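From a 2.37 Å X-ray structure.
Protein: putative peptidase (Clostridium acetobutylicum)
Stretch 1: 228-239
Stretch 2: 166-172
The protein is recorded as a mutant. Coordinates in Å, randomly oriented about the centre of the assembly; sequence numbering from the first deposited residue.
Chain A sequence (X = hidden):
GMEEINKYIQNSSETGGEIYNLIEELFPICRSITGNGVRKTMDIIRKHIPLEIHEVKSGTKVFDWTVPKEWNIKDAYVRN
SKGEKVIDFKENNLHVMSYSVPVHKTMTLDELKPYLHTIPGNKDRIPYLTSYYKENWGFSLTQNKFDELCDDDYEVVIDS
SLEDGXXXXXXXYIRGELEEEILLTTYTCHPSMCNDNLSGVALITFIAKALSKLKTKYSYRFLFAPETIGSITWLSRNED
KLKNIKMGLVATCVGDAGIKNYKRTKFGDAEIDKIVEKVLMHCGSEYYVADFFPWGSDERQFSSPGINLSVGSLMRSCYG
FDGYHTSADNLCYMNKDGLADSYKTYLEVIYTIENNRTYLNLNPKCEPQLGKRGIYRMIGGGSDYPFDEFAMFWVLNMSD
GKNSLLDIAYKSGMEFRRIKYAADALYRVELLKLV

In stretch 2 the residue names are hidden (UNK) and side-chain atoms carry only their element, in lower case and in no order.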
# COMPACT_ATOMS: atom_id res chain seq x y z
N THR A 228 -16.32 3.41 -31.49
CA THR A 228 -15.37 2.47 -32.03
C THR A 228 -14.89 2.88 -33.40
O THR A 228 -13.79 3.36 -33.52
CB THR A 228 -15.87 0.98 -31.93
OG1 THR A 228 -15.99 0.67 -30.56
CG2 THR A 228 -14.87 -0.04 -32.52
N ILE A 229 -15.71 2.67 -34.43
CA ILE A 229 -15.32 3.00 -35.81
C ILE A 229 -14.97 4.50 -36.00
O ILE A 229 -14.02 4.85 -36.73
CB ILE A 229 -16.38 2.50 -36.85
CG1 ILE A 229 -15.87 2.72 -38.27
CG2 ILE A 229 -17.76 3.14 -36.61
CD1 ILE A 229 -14.51 2.01 -38.57
N GLY A 230 -15.71 5.37 -35.30
CA GLY A 230 -15.45 6.81 -35.36
C GLY A 230 -14.13 7.20 -34.73
O GLY A 230 -13.35 7.86 -35.34
N SER A 231 -13.88 6.77 -33.50
CA SER A 231 -12.60 7.07 -32.83
C SER A 231 -11.40 6.49 -33.58
O SER A 231 -10.35 7.15 -33.69
CB SER A 231 -12.60 6.62 -31.37
OG SER A 231 -12.80 5.23 -31.22
N ILE A 232 -11.54 5.28 -34.12
CA ILE A 232 -10.47 4.66 -34.93
C ILE A 232 -10.23 5.52 -36.18
O ILE A 232 -9.11 5.88 -36.48
CB ILE A 232 -10.78 3.19 -35.31
CG1 ILE A 232 -10.90 2.33 -34.04
CG2 ILE A 232 -9.67 2.60 -36.22
CD1 ILE A 232 -11.41 0.90 -34.29
N THR A 233 -11.32 5.91 -36.86
CA THR A 233 -11.21 6.80 -38.01
C THR A 233 -10.51 8.12 -37.67
O THR A 233 -9.63 8.57 -38.41
CB THR A 233 -12.57 7.10 -38.61
OG1 THR A 233 -13.17 5.86 -39.01
CG2 THR A 233 -12.45 8.08 -39.82
N TRP A 234 -10.88 8.71 -36.54
CA TRP A 234 -10.29 9.97 -36.16
C TRP A 234 -8.81 9.81 -35.87
O TRP A 234 -8.00 10.60 -36.35
CB TRP A 234 -11.00 10.59 -34.96
CG TRP A 234 -10.44 11.92 -34.64
CD1 TRP A 234 -10.78 13.13 -35.22
CD2 TRP A 234 -9.42 12.19 -33.71
NE1 TRP A 234 -10.02 14.14 -34.68
CE2 TRP A 234 -9.16 13.59 -33.76
CE3 TRP A 234 -8.66 11.39 -32.85
CZ2 TRP A 234 -8.20 14.20 -32.96
CZ3 TRP A 234 -7.70 12.00 -32.05
CH2 TRP A 234 -7.48 13.40 -32.11
N LEU A 235 -8.46 8.79 -35.08
CA LEU A 235 -7.05 8.52 -34.75
C LEU A 235 -6.24 8.27 -36.04
O LEU A 235 -5.11 8.74 -36.17
CB LEU A 235 -6.92 7.35 -33.75
CG LEU A 235 -7.33 7.66 -32.32
CD1 LEU A 235 -7.47 6.42 -31.43
CD2 LEU A 235 -6.34 8.65 -31.71
N SER A 236 -6.85 7.59 -37.01
CA SER A 236 -6.12 7.25 -38.24
C SER A 236 -5.86 8.52 -39.06
O SER A 236 -4.97 8.55 -39.87
CB SER A 236 -6.87 6.20 -39.10
OG SER A 236 -7.98 6.74 -39.82
N ARG A 237 -6.65 9.55 -38.82
CA ARG A 237 -6.51 10.79 -39.56
C ARG A 237 -5.77 11.87 -38.79
O ARG A 237 -5.58 12.95 -39.33
CB ARG A 237 -7.91 11.26 -40.00
CG ARG A 237 -8.51 10.35 -41.10
CD ARG A 237 -10.02 10.33 -41.12
NE ARG A 237 -10.55 11.67 -41.33
CZ ARG A 237 -10.65 12.28 -42.50
NH1 ARG A 237 -10.26 11.69 -43.63
NH2 ARG A 237 -11.14 13.51 -42.54
N ASN A 238 -5.32 11.58 -37.57
CA ASN A 238 -4.72 12.61 -36.73
C ASN A 238 -3.50 12.14 -35.92
O ASN A 238 -3.26 12.59 -34.79
CB ASN A 238 -5.82 13.16 -35.80
CG ASN A 238 -6.90 13.92 -36.55
OD1 ASN A 238 -6.68 15.05 -36.94
ND2 ASN A 238 -8.06 13.30 -36.73
N GLU A 239 -2.72 11.22 -36.48
CA GLU A 239 -1.55 10.70 -35.74
C GLU A 239 -0.60 11.84 -35.36
O GLU A 239 -0.05 11.83 -34.26
CB GLU A 239 -0.82 9.59 -36.51
CG GLU A 239 -1.64 8.32 -36.68
CD GLU A 239 -0.80 7.14 -37.14
OE1 GLU A 239 -0.10 6.52 -36.31
OE2 GLU A 239 -0.86 6.80 -38.34
N UNK A 166 -20.57 7.55 -46.96
CA UNK A 166 -19.54 8.02 -46.08
C UNK A 166 -19.96 8.08 -44.62
O UNK A 166 -21.16 8.17 -44.30
o UNK A 166 -20.13 10.28 -46.55
c UNK A 166 -19.05 9.39 -46.52
N UNK A 167 -18.94 8.05 -43.76
CA UNK A 167 -19.09 8.07 -42.32
C UNK A 167 -18.85 9.49 -41.81
O UNK A 167 -17.79 10.07 -42.06
c UNK A 167 -18.09 7.09 -41.66
c UNK A 167 -18.04 7.00 -40.12
c UNK A 167 -17.72 5.58 -39.67
c UNK A 167 -17.07 7.97 -39.56
N UNK A 168 -19.85 10.02 -41.11
CA UNK A 168 -19.81 11.37 -40.56
C UNK A 168 -19.19 11.42 -39.18
O UNK A 168 -19.54 10.58 -38.33
c UNK A 168 -21.16 13.47 -40.05
o UNK A 168 -21.96 11.76 -41.63
c UNK A 168 -21.23 11.96 -40.41
N UNK A 169 -18.26 12.35 -38.98
CA UNK A 169 -17.86 12.73 -37.62
C UNK A 169 -17.70 14.24 -37.53
O UNK A 169 -17.36 14.89 -38.52
c UNK A 169 -13.48 11.86 -39.14
c UNK A 169 -14.55 13.38 -37.17
c UNK A 169 -14.72 11.57 -38.64
o UNK A 169 -11.55 13.20 -39.18
c UNK A 169 -15.28 12.33 -37.66
c UNK A 169 -13.33 13.66 -37.66
c UNK A 169 -16.64 11.98 -37.07
c UNK A 169 -12.79 12.90 -38.65
N UNK A 170 -17.98 14.79 -36.35
CA UNK A 170 -17.85 16.22 -36.09
C UNK A 170 -16.74 16.55 -35.09
O UNK A 170 -16.45 15.78 -34.19
N UNK A 171 -16.18 17.74 -35.21
CA UNK A 171 -15.04 18.12 -34.40
C UNK A 171 -15.01 19.64 -34.15
O UNK A 171 -15.25 20.44 -35.06
o UNK A 171 -11.58 16.68 -36.37
c UNK A 171 -13.80 17.67 -35.14
o UNK A 171 -10.17 17.34 -34.85
c UNK A 171 -12.48 17.92 -34.50
c UNK A 171 -11.33 17.29 -35.31
N UNK A 172 -14.72 20.03 -32.91
CA UNK A 172 -14.58 21.44 -32.56
C UNK A 172 -13.29 21.61 -31.76
O UNK A 172 -13.03 20.84 -30.84
c UNK A 172 -15.69 23.32 -31.27
c UNK A 172 -15.57 25.94 -30.36
c UNK A 172 -16.00 23.65 -29.95
c UNK A 172 -15.26 25.65 -31.68
c UNK A 172 -15.33 24.36 -32.13
c UNK A 172 -15.94 24.94 -29.49
c UNK A 172 -15.78 21.90 -31.75
o UNK A 172 -15.52 27.22 -29.89
O HOH W 1 -10.29 15.11 -38.04
O HOH W 2 -8.14 17.17 -36.43

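Position 166 carries two side-chain atoms, one carbon followed by one oxygen, and lies beyond reach of the helix. A single carbon ending in oxygen is a serine, Ser-166.

Position 167 has four carbons, forked at the second, and points toward the helix. One terminal carbon lies 3.7 Å from CG1 of Ile-229, and the other lies 4.5 Å from OG1 of Thr-233. An all-carbon chain with this late fork is leucine, Leu-167. Its CD1 makes the apolar contact with Ile-229. OG1 of Thr-233 is itself bound to O of Ile-229 at 2.6 Å, so this hydroxyl is satisfied within its own helix.

At position 168 the first carbon bears one oxygen and one carbon, and nothing of stretch 1 is near. The branched hydroxyl identifies Thr-168, whose OG1 is hydrogen-bonded elsewhere in the structure.

Position 169 shows one carbon, then a ring of six carbons bearing an oxygen. The ring passes Thr-233 and Trp-234, and its oxygen lies 2.8 Å from NE of Arg-237. A hydroxylated six-membered ring is tyrosine, Tyr-169. Its CE1 packs 3.6 Å from CD1 of Trp-234, and its CE2 lies 4.0 Å from CG2 of Thr-233. The nearly straight hydrogen bond from NE of Arg-237 to OH of Tyr-169 runs near the plane of the tyrosine ring.

Position 170 has no side-chain atoms and is Gly-170; it does not touch the helix.

Position 171 bears three carbons, the third carrying two oxygens, and one oxygen lies 3.2 Å from NE1 of Trp-234. This extended carboxylate is glutamate, Glu-171. Its OE2 accepts a weak hydrogen bond from that indole nitrogen.

Position 172 has one carbon and a six-carbon ring bearing an oxygen, far from stretch 1. It is a second tyrosine, Tyr-172.

The strand therefore presents alternate residues, Leu-167, Tyr-169 and Glu-171, to a helix whose axis lies at 75° to its own. The contact grades from apolar to polar: Leu-167 meets Ile-229, the Tyr-169 ring lies against Thr-233 and Trp-234, and the hydroxyl and carboxylate engage Arg-237 and the indole. Water extends the polar end. Water 1 bonds to OH of Tyr-169 at 2.6 Å, donates to OE1 of Glu-171 at 2.6 Å and accepts from ND2 of Asn-238 at 3.2 Å. Water 2 donates to OE2 of Glu-171 and to OD1 of Asn-238, both at 2.6 Å, so Asn-238 joins the strand through solvent.

Stretch 2, residues 166-172: SLTYGEY
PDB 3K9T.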